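Local structure of DegV family protein (Thermus thermophilus, 2DT8) at residues A[56-61]-A[162-167]; A[28-33]-A[261-266]; A[72-77]-A[103-108]. The protein binds a long-chain fatty acid, here palmitic acid, and carries a zinc ion at its surface, although its cellular role is not established. All coordinates share one frame; numbering follows the deposited sequence.

How the contacts relate
Contacts 1 and 2 adjoin, with centres 10 Å apart, and both reach the fatty acid. Their strands, 60-62 and 24-32, are neighbours in one sheet, where Thr-60 O and Asn-31 N, 2.7 Å apart, probably share a hydrogen bond; helix 262-268 lies beside Pro-59 and Thr-61 as well as against Val-30. Thr-61 and, from outside the contacts, Ser-93 are hydrogen-bonded to palmitic acid, Thr-61 at its carboxyl group, while Leu-28 and Val-263 touch the carbon next to it. Contact 3 stands apart, its centre 34 Å from contact 1 and 27 Å from contact 2, and its nearest atoms are about 9 Å from contact 2. It belongs to the zinc site, through Glu-105, not to the lipid pocket.

Contact 1. Residues A[56-61]-A[162-167]; sequences AAFPTT and LEFLKR. With PLM (palmitic acid), chain C.
Arg-167 NE donates to Glu-163 OE2 over 2.8 Å, and the guanidinium held by this salt bridge lies flat on the ring of Phe-58. The carboxylate oxygen sits in the guanidinium plane and uses its anti lone pair; residues four apart on one helical turn are well spaced for such a pair. The arginine chain runs extended from CG to NE, and CD passes over the Phe-58 face 4.1 Å from the ring centroid, a CH-pi contact. Beyond it the guanidinium stacks with its plane turned only 25° from that of the ring. NH1 hangs toward the rim, 3.1 Å from Phe-58 CE1, and the cation-pi attraction adds to the dispersion of two flat groups.

Phe-164 lies on the opposite side of Phe-58 from the guanidinium, offset. The two rings stack with planes at 30° and centroids 4.3 Å apart, and it is the face of Phe-164 that is covered, with Phe-58 CE2 over its centre. In the fold, this joins the loop leading into strand 60-62 to the first turn of helix 163-168, two parts separated by about a hundred residues. Pro-59 CD comes near Phe-164 CE2 more loosely, at 4.4 Å, while the proline ring packs on Ile-48 and Val-52 of helix 45-53, which also covers Phe-58.

Past the proline the chain enters the strand that borders the lipid. Thr-61 OG1, set between the backbone N and the carbonyl carbon (chi1 59°), donates to O2 of palmitic acid at 2.7 Å, and His-267 NE2 is a second partner of this hydroxyl.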
loop_
_atom_site.group_PDB
_atom_site.type_symbol
_atom_site.label_atom_id
_atom_site.label_comp_id
_atom_site.label_asym_id
_atom_site.label_seq_id
_atom_site.Cartn_x
_atom_site.Cartn_y
_atom_site.Cartn_z
ATOM N N ALA A 56 3.290 14.725 -21.643
ATOM C CA ALA A 56 2.135 15.230 -20.929
ATOM C C ALA A 56 2.493 15.575 -19.491
ATOM O O ALA A 56 3.499 15.105 -18.949
ATOM C CB ALA A 56 1.014 14.212 -20.966
ATOM N N ALA A 57 1.629 16.348 -19.111
ATOM C CA ALA A 57 1.634 16.856 -17.752
ATOM C C ALA A 57 1.605 15.705 -16.744
ATOM O O ALA A 57 0.965 14.682 -16.948
ATOM C CB ALA A 57 0.483 17.839 -17.530
ATOM N N PHE A 58 2.355 15.945 -15.652
ATOM C CA PHE A 58 2.386 14.924 -14.624
ATOM C C PHE A 58 0.998 14.611 -14.063
ATOM O O PHE A 58 0.117 15.459 -14.006
ATOM C CB PHE A 58 3.395 14.658 -13.174
ATOM C CG PHE A 58 4.789 14.218 -13.464
ATOM C CD1 PHE A 58 5.387 14.526 -14.674
ATOM C CD2 PHE A 58 5.534 13.548 -12.497
ATOM C CE1 PHE A 58 6.701 14.162 -14.927
ATOM C CE2 PHE A 58 6.847 13.183 -12.742
ATOM C CZ PHE A 58 7.437 13.500 -13.963
ATOM N N PRO A 59 0.852 13.323 -13.709
ATOM C CA PRO A 59 -0.407 12.929 -13.106
ATOM C C PRO A 59 -0.463 13.428 -11.661
ATOM O O PRO A 59 0.552 13.641 -11.010
ATOM C CB PRO A 59 -0.531 11.355 -13.013
ATOM C CG PRO A 59 0.914 10.992 -12.768
ATOM C CD PRO A 59 1.622 11.901 -13.728
ATOM N N THR A 60 -1.717 13.639 -11.225
ATOM C CA THR A 60 -1.889 14.070 -9.852
ATOM C C THR A 60 -2.973 13.084 -9.408
ATOM O O THR A 60 -3.561 12.366 -10.207
ATOM C CB THR A 60 -2.263 15.543 -9.506
ATOM O OG1 THR A 60 -3.485 15.871 -10.167
ATOM C CG2 THR A 60 -1.159 16.471 -10.022
ATOM N N THR A 61 -3.220 13.134 -8.088
ATOM C CA THR A 61 -4.198 12.206 -7.551
ATOM C C THR A 61 -5.150 12.899 -6.538
ATOM O O THR A 61 -4.823 13.990 -6.068
ATOM C CB THR A 61 -3.588 10.943 -6.824
ATOM O OG1 THR A 61 -2.756 11.369 -5.739
ATOM C CG2 THR A 61 -2.718 10.174 -7.806
ATOM N N LEU A 162 13.482 9.321 -8.591
ATOM C CA LEU A 162 12.848 9.925 -7.431
ATOM C C LEU A 162 11.949 11.087 -7.871
ATOM O O LEU A 162 11.295 11.717 -7.050
ATOM C CB LEU A 162 13.914 10.460 -6.462
ATOM C CG LEU A 162 14.846 9.443 -5.802
ATOM C CD1 LEU A 162 15.886 10.187 -4.974
ATOM C CD2 LEU A 162 14.050 8.496 -4.929
ATOM N N GLU A 163 11.879 11.336 -9.177
ATOM C CA GLU A 163 11.108 12.470 -9.683
ATOM C C GLU A 163 9.610 12.474 -9.405
ATOM O O GLU A 163 9.029 13.541 -9.166
ATOM C CB GLU A 163 11.354 12.645 -11.185
ATOM C CG GLU A 163 10.871 13.976 -11.780
ATOM C CD GLU A 163 11.586 15.198 -11.222
ATOM O OE1 GLU A 163 12.719 15.070 -10.714
ATOM O OE2 GLU A 163 11.003 16.301 -11.313
ATOM N N PHE A 164 8.963 11.312 -9.447
ATOM C CA PHE A 164 7.529 11.294 -9.168
ATOM C C PHE A 164 7.257 11.533 -7.687
ATOM O O PHE A 164 6.269 12.185 -7.319
ATOM C CB PHE A 164 6.898 9.976 -9.629
ATOM C CG PHE A 164 6.774 9.862 -11.129
ATOM C CD1 PHE A 164 7.904 9.720 -11.930
ATOM C CD2 PHE A 164 5.530 9.899 -11.735
ATOM C CE1 PHE A 164 7.787 9.617 -13.315
ATOM C CE2 PHE A 164 5.407 9.798 -13.120
ATOM C CZ PHE A 164 6.540 9.656 -13.912
ATOM N N LEU A 165 8.134 11.013 -6.837
ATOM C CA LEU A 165 7.992 11.210 -5.403
ATOM C C LEU A 165 8.187 12.695 -5.092
ATOM O O LEU A 165 7.468 13.291 -4.300
ATOM C CB LEU A 165 8.991 10.332 -4.652
ATOM C CG LEU A 165 8.588 8.860 -4.523
ATOM C CD1 LEU A 165 9.761 8.046 -4.025
ATOM C CD2 LEU A 165 7.414 8.741 -3.577
ATOM N N LYS A 166 9.233 13.236 -5.741
ATOM C CA LYS A 166 9.481 14.652 -5.555
ATOM C C LYS A 166 8.387 15.624 -6.000
ATOM O O LYS A 166 7.985 16.523 -5.272
ATOM C CB LYS A 166 10.757 14.958 -6.329
ATOM C CG LYS A 166 11.088 16.450 -6.369
ATOM C CD LYS A 166 12.328 16.712 -7.209
ATOM C CE LYS A 166 12.583 18.202 -7.350
ATOM N NZ LYS A 166 13.933 18.463 -7.922
ATOM N N ARG A 167 7.911 15.396 -7.188
ATOM C CA ARG A 167 6.863 16.246 -7.719
ATOM C C ARG A 167 5.489 16.077 -7.068
ATOM O O ARG A 167 4.700 17.016 -6.986
ATOM C CB ARG A 167 6.652 16.071 -9.252
ATOM C CG ARG A 167 7.832 16.578 -10.048
ATOM C CD ARG A 167 7.400 16.963 -11.437
ATOM N NE ARG A 167 8.522 16.960 -12.360
ATOM C CZ ARG A 167 8.386 16.954 -13.680
ATOM N NH1 ARG A 167 7.193 17.165 -14.224
ATOM N NH2 ARG A 167 9.441 16.732 -14.450
HETATM C C1 PLM C . -4.120 11.121 -2.689
HETATM O O1 PLM C . -4.585 11.438 -1.478
HETATM O O2 PLM C . -4.259 11.902 -3.606
HETATM C C2 PLM C . -3.419 9.796 -2.904
HETATM C C3 PLM C . -1.946 9.939 -2.504
HETATM C C4 PLM C . -1.199 8.628 -2.758
HETATM C C5 PLM C . 0.253 8.789 -2.311
HETATM C C6 PLM C . 1.003 7.467 -2.462
HETATM C C7 PLM C . 2.447 7.674 -2.050
HETATM C C8 PLM C . 3.163 6.346 -1.993
HETATM C C9 PLM C . 4.487 6.553 -1.262
HETATM C CA PLM C . 5.476 5.482 -1.680
HETATM C CB PLM C . 5.240 4.262 -0.810
HETATM C CC PLM C . 4.638 3.159 -1.663
HETATM C CD PLM C . 5.511 1.923 -1.554
HETATM C CE PLM C . 5.013 0.877 -2.549
HETATM C CF PLM C . 5.950 -0.340 -2.534
HETATM C CG PLM C . 5.639 -1.215 -1.320
#

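Contact 2. Residues A[28-33]-A[261-266]; sequences LYVNLS and GAVIAS. With PLM (palmitic acid), chain C.
Val-30 and Val-263 bring their CA atoms within 5.9 Å where strand 29-32 passes over helix 262-266, the segment axes 8.2 Å apart and inclined at 56°. The closest touch is methyl to methyl, Val-30 CG2 on Val-263 CG2 at 3.7 Å, as the two branched side chains slide past each other in opposite directions. The same Val-30 methyl also rests on Ala-262 CB, whose smallness lets the strand sit close to the start of the helix.

Val-263 uses its two branches for different tasks. CG2 packs against Val-30, Leu-28 CB and the carbonyl of Tyr-29, whereas CG1, anti to the backbone N (chi1 168°), lies 3.8 Å from C2 of palmitic acid. Leu-28 CD2 meets that same carbon at 3.6 Å, and Ile-264 CD1 touches the chain further along, at C6. In this DegV fold, Leu-28 of strand 24-32 and Val-263 and Ile-264 of helix 262-268 thus form part of the lining around the fatty acid.

Ser-266 OG, beside Val-30 CG1, donates to Ala-262 O over 2.8 Å, which gives the buried hydroxyl a partner within its own helix; Ser-266 N reaches the same oxygen from the opposite face of its plane, so two donors grip it. With no hydrogen bond between the segments, the contact rests mainly on apolar packing, which suits residues that also touch a fatty acid chain.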
loop_
_atom_site.group_PDB
_atom_site.type_symbol
_atom_site.label_atom_id
_atom_site.label_comp_id
_atom_site.label_asym_id
_atom_site.label_seq_id
_atom_site.Cartn_x
_atom_site.Cartn_y
_atom_site.Cartn_z
ATOM N N LEU A 28 -9.986 6.009 -5.212
ATOM C CA LEU A 28 -9.260 7.268 -5.271
ATOM C C LEU A 28 -9.172 7.531 -6.780
ATOM O O LEU A 28 -9.530 6.657 -7.597
ATOM C CB LEU A 28 -7.870 7.180 -4.638
ATOM C CG LEU A 28 -7.903 7.561 -3.148
ATOM C CD1 LEU A 28 -8.367 6.374 -2.306
ATOM C CD2 LEU A 28 -6.533 8.044 -2.694
ATOM N N TYR A 29 -8.700 8.715 -7.156
ATOM C CA TYR A 29 -8.659 9.101 -8.555
ATOM C C TYR A 29 -7.330 9.613 -9.040
ATOM O O TYR A 29 -6.536 10.157 -8.278
ATOM C CB TYR A 29 -9.703 10.191 -8.817
ATOM C CG TYR A 29 -11.048 9.887 -8.221
ATOM C CD1 TYR A 29 -11.310 10.144 -6.875
ATOM C CD2 TYR A 29 -12.043 9.299 -8.990
ATOM C CE1 TYR A 29 -12.542 9.815 -6.307
ATOM C CE2 TYR A 29 -13.279 8.965 -8.432
ATOM C CZ TYR A 29 -13.515 9.226 -7.096
ATOM O OH TYR A 29 -14.731 8.903 -6.546
ATOM N N VAL A 30 -7.124 9.443 -10.338
ATOM C CA VAL A 30 -5.938 9.910 -11.025
ATOM C C VAL A 30 -6.394 11.027 -11.965
ATOM O O VAL A 30 -7.353 10.862 -12.724
ATOM C CB VAL A 30 -5.298 8.791 -11.862
ATOM C CG1 VAL A 30 -4.107 9.336 -12.621
ATOM C CG2 VAL A 30 -4.871 7.648 -10.958
ATOM N N ASN A 31 -5.697 12.158 -11.892
ATOM C CA ASN A 31 -5.975 13.319 -12.736
ATOM C C ASN A 31 -4.885 13.322 -13.803
ATOM O O ASN A 31 -3.703 13.511 -13.494
ATOM C CB ASN A 31 -5.916 14.594 -11.889
ATOM C CG ASN A 31 -6.825 14.516 -10.682
ATOM O OD1 ASN A 31 -8.014 14.214 -10.811
ATOM N ND2 ASN A 31 -6.277 14.786 -9.500
ATOM N N LEU A 32 -5.300 13.098 -15.048
ATOM C CA LEU A 32 -4.383 13.021 -16.177
ATOM C C LEU A 32 -5.127 13.371 -17.468
ATOM O O LEU A 32 -6.323 13.149 -17.605
ATOM C CB LEU A 32 -3.831 11.593 -16.276
ATOM C CG LEU A 32 -2.742 11.311 -17.311
ATOM C CD1 LEU A 32 -1.425 11.876 -16.815
ATOM C CD2 LEU A 32 -2.623 9.811 -17.537
ATOM N N SER A 33 -4.332 13.934 -18.396
ATOM C CA SER A 33 -4.936 14.307 -19.660
ATOM C C SER A 33 -6.169 15.225 -19.561
ATOM O O SER A 33 -7.064 15.230 -20.397
ATOM C CB SER A 33 -5.443 13.124 -20.499
ATOM O OG SER A 33 -4.441 12.134 -20.623
ATOM N N GLY A 261 -1.361 0.043 -7.906
ATOM C CA GLY A 261 -2.476 0.732 -8.524
ATOM C C GLY A 261 -1.975 2.011 -9.187
ATOM O O GLY A 261 -0.872 2.496 -8.903
ATOM N N ALA A 262 -2.797 2.567 -10.071
ATOM C CA ALA A 262 -2.443 3.792 -10.772
ATOM C C ALA A 262 -2.226 4.948 -9.799
ATOM O O ALA A 262 -1.360 5.798 -10.020
ATOM C CB ALA A 262 -3.530 4.143 -11.766
ATOM N N VAL A 263 -3.002 4.995 -8.716
ATOM C CA VAL A 263 -2.826 6.087 -7.760
ATOM C C VAL A 263 -1.467 5.997 -7.066
ATOM O O VAL A 263 -0.744 6.993 -6.987
ATOM C CB VAL A 263 -3.985 6.135 -6.736
ATOM C CG1 VAL A 263 -3.637 7.075 -5.580
ATOM C CG2 VAL A 263 -5.251 6.644 -7.430
ATOM N N ILE A 264 -1.089 4.816 -6.586
ATOM C CA ILE A 264 0.216 4.695 -5.951
ATOM C C ILE A 264 1.340 4.917 -6.973
ATOM O O ILE A 264 2.312 5.616 -6.697
ATOM C CB ILE A 264 0.405 3.303 -5.294
ATOM C CG1 ILE A 264 -0.613 3.113 -4.168
ATOM C CG2 ILE A 264 1.837 3.167 -4.760
ATOM C CD1 ILE A 264 -0.411 4.043 -2.981
ATOM N N ALA A 265 1.197 4.333 -8.162
ATOM C CA ALA A 265 2.218 4.460 -9.198
ATOM C C ALA A 265 2.430 5.903 -9.654
ATOM O O ALA A 265 3.520 6.251 -10.120
ATOM C CB ALA A 265 1.860 3.588 -10.394
ATOM N N SER A 266 1.396 6.733 -9.538
ATOM C CA SER A 266 1.493 8.150 -9.922
ATOM C C SER A 266 2.514 8.880 -9.046
ATOM O O SER A 266 3.045 9.929 -9.430
ATOM C CB SER A 266 0.138 8.852 -9.772
ATOM O OG SER A 266 -0.783 8.430 -10.767
HETATM C C1 PLM C . -4.120 11.121 -2.689
HETATM O O1 PLM C . -4.585 11.438 -1.478
HETATM O O2 PLM C . -4.259 11.902 -3.606
HETATM C C2 PLM C . -3.419 9.796 -2.904
HETATM C C3 PLM C . -1.946 9.939 -2.504
HETATM C C4 PLM C . -1.199 8.628 -2.758
HETATM C C5 PLM C . 0.253 8.789 -2.311
HETATM C C6 PLM C . 1.003 7.467 -2.462
HETATM C C7 PLM C . 2.447 7.674 -2.050
HETATM C C8 PLM C . 3.163 6.346 -1.993
HETATM C C9 PLM C . 4.487 6.553 -1.262
HETATM C CA PLM C . 5.476 5.482 -1.680
HETATM C CB PLM C . 5.240 4.262 -0.810
HETATM C CC PLM C . 4.638 3.159 -1.663
HETATM C CD PLM C . 5.511 1.923 -1.554
HETATM C CE PLM C . 5.013 0.877 -2.549
HETATM C CF PLM C . 5.950 -0.340 -2.534
HETATM C CG PLM C . 5.639 -1.215 -1.320
#

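Contact 3. Residues A[72-77]-A[103-108]; sequences VYREAL and AQEFPG. With ZN (zinc ion), chain B.
Phe-106 wedges into the side of helix 66-76 from the loop that closes a beta-alpha-beta unit, the parallel strands 82-87 and 110-114 joined by helix 95-103. A type I turn from Ala-103 to Phe-106 follows that helix and brings the phenylalanine against helix 66-76. Phe-106 CB begins the contact 3.9 Å from Leu-77 CD1, and the same methyl follows the side chain outward to ring atom CD1 at 3.7 Å. On the other flank CD2 and then CE2 pass Tyr-73 CB, the latter at 3.6 Å. CE1 and the tip, CZ, arrive at the backbone of Arg-74, where CZ lies 3.8 Å from the amide N. A large, flat, apolar group suits this slot between Tyr-73, Arg-74 and Leu-77.

Tyr-73 turns a ring edge to Ala-103 N, and its hydroxyl is hydrogen-bonded to Ser-85. Next to Phe-106, Glu-105 extends to the zinc ion and binds it through OE2 at 2.0 Å; Glu-67 and a water complete the ligands found. Glu-105 OE1 accepts at 2.7 Å from a second water, which in turn accepts from Arg-74 NH1 at 3.0 Å.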
loop_
_atom_site.group_PDB
_atom_site.type_symbol
_atom_site.label_atom_id
_atom_site.label_comp_id
_atom_site.label_asym_id
_atom_site.label_seq_id
_atom_site.Cartn_x
_atom_site.Cartn_y
_atom_site.Cartn_z
ATOM N N VAL A 72 -20.866 4.525 1.290
ATOM C CA VAL A 72 -20.407 3.166 1.520
ATOM C C VAL A 72 -20.717 2.748 2.964
ATOM O O VAL A 72 -21.231 1.656 3.190
ATOM C CB VAL A 72 -18.901 3.042 1.177
ATOM C CG1 VAL A 72 -18.382 1.662 1.538
ATOM C CG2 VAL A 72 -18.705 3.289 -0.328
ATOM N N TYR A 73 -20.445 3.617 3.939
ATOM C CA TYR A 73 -20.719 3.263 5.327
ATOM C C TYR A 73 -22.209 3.015 5.531
ATOM O O TYR A 73 -22.599 2.047 6.185
ATOM C CB TYR A 73 -20.262 4.368 6.299
ATOM C CG TYR A 73 -18.762 4.590 6.370
ATOM C CD1 TYR A 73 -17.859 3.605 5.949
ATOM C CD2 TYR A 73 -18.241 5.771 6.896
ATOM C CE1 TYR A 73 -16.484 3.794 6.051
ATOM C CE2 TYR A 73 -16.869 5.968 7.009
ATOM C CZ TYR A 73 -15.991 4.979 6.583
ATOM O OH TYR A 73 -14.639 5.186 6.684
ATOM N N ARG A 74 -23.060 3.820 4.973
ATOM C CA ARG A 74 -24.507 3.737 5.118
ATOM C C ARG A 74 -25.034 2.419 4.546
ATOM O O ARG A 74 -25.904 1.770 5.112
ATOM C CB ARG A 74 -25.181 4.911 4.400
ATOM C CG ARG A 74 -26.699 4.837 4.427
ATOM C CD ARG A 74 -27.359 6.150 4.010
ATOM N NE ARG A 74 -26.844 6.669 2.746
ATOM C CZ ARG A 74 -25.941 7.640 2.642
ATOM N NH1 ARG A 74 -25.485 8.259 3.729
ATOM N NH2 ARG A 74 -25.492 7.995 1.447
ATOM N N GLU A 75 -24.415 2.055 3.409
ATOM C CA GLU A 75 -24.870 0.844 2.755
ATOM C C GLU A 75 -24.424 -0.404 3.543
ATOM O O GLU A 75 -25.154 -1.370 3.719
ATOM C CB GLU A 75 -24.287 0.773 1.316
ATOM C CG GLU A 75 -24.973 1.742 0.363
ATOM C CD GLU A 75 -24.292 1.834 -0.988
ATOM O OE1 GLU A 75 -23.109 1.441 -1.097
ATOM O OE2 GLU A 75 -24.934 2.324 -1.942
ATOM N N ALA A 76 -23.196 -0.260 4.069
ATOM C CA ALA A 76 -22.645 -1.380 4.808
ATOM C C ALA A 76 -23.405 -1.638 6.121
ATOM O O ALA A 76 -23.668 -2.777 6.519
ATOM C CB ALA A 76 -21.161 -1.108 5.187
ATOM N N LEU A 77 -23.776 -0.542 6.768
ATOM C CA LEU A 77 -24.510 -0.608 8.028
ATOM C C LEU A 77 -25.958 -1.054 7.905
ATOM O O LEU A 77 -26.637 -1.244 8.909
ATOM C CB LEU A 77 -24.412 0.735 8.756
ATOM C CG LEU A 77 -22.969 0.977 9.207
ATOM C CD1 LEU A 77 -22.799 2.399 9.709
ATOM C CD2 LEU A 77 -22.606 -0.032 10.299
ATOM N N ALA A 103 -17.276 9.129 9.124
ATOM C CA ALA A 103 -17.552 8.308 10.297
ATOM C C ALA A 103 -18.400 9.047 11.338
ATOM O O ALA A 103 -19.183 8.415 12.060
ATOM C CB ALA A 103 -16.243 7.827 10.918
ATOM N N GLN A 104 -18.255 10.374 11.404
ATOM C CA GLN A 104 -19.024 11.201 12.347
ATOM C C GLN A 104 -20.527 11.107 12.089
ATOM O O GLN A 104 -21.342 11.420 12.969
ATOM C CB GLN A 104 -18.578 12.670 12.268
ATOM C CG GLN A 104 -17.186 12.921 12.827
ATOM C CD GLN A 104 -16.663 14.318 12.530
ATOM O OE1 GLN A 104 -15.461 14.571 12.616
ATOM N NE2 GLN A 104 -17.563 15.232 12.187
ATOM N N GLU A 105 -20.902 10.679 10.883
ATOM C CA GLU A 105 -22.316 10.543 10.538
ATOM C C GLU A 105 -22.959 9.289 11.129
ATOM O O GLU A 105 -24.181 9.157 11.142
ATOM C CB GLU A 105 -22.509 10.508 9.011
ATOM C CG GLU A 105 -22.005 11.743 8.285
ATOM C CD GLU A 105 -22.483 11.830 6.849
ATOM O OE1 GLU A 105 -23.372 11.046 6.459
ATOM O OE2 GLU A 105 -21.966 12.708 6.115
ATOM N N PHE A 106 -22.121 8.377 11.615
ATOM C CA PHE A 106 -22.571 7.106 12.180
ATOM C C PHE A 106 -21.808 6.939 13.493
ATOM O O PHE A 106 -21.042 5.982 13.669
ATOM C CB PHE A 106 -22.205 5.975 11.206
ATOM C CG PHE A 106 -22.564 6.281 9.765
ATOM C CD1 PHE A 106 -23.821 5.967 9.266
ATOM C CD2 PHE A 106 -21.639 6.894 8.922
ATOM C CE1 PHE A 106 -24.174 6.284 7.949
ATOM C CE2 PHE A 106 -21.979 7.218 7.600
ATOM C CZ PHE A 106 -23.247 6.904 7.111
ATOM N N PRO A 107 -22.023 7.864 14.445
ATOM C CA PRO A 107 -21.327 7.808 15.730
ATOM C C PRO A 107 -21.452 6.461 16.447
ATOM O O PRO A 107 -22.540 5.949 16.677
ATOM C CB PRO A 107 -21.969 8.944 16.537
ATOM C CG PRO A 107 -23.351 9.061 15.951
ATOM C CD PRO A 107 -23.121 8.847 14.467
ATOM N N GLY A 108 -20.266 5.957 16.830
ATOM C CA GLY A 108 -20.262 4.653 17.462
ATOM C C GLY A 108 -20.185 3.415 16.566
ATOM O O GLY A 108 -19.851 2.320 17.001
HETATM ZN ZN ZN B . -23.012 13.899 4.942
HETATM O O HOH W 1 -24.474 11.101 3.962
HETATM O O HOH W 2 -22.318 15.828 5.644
#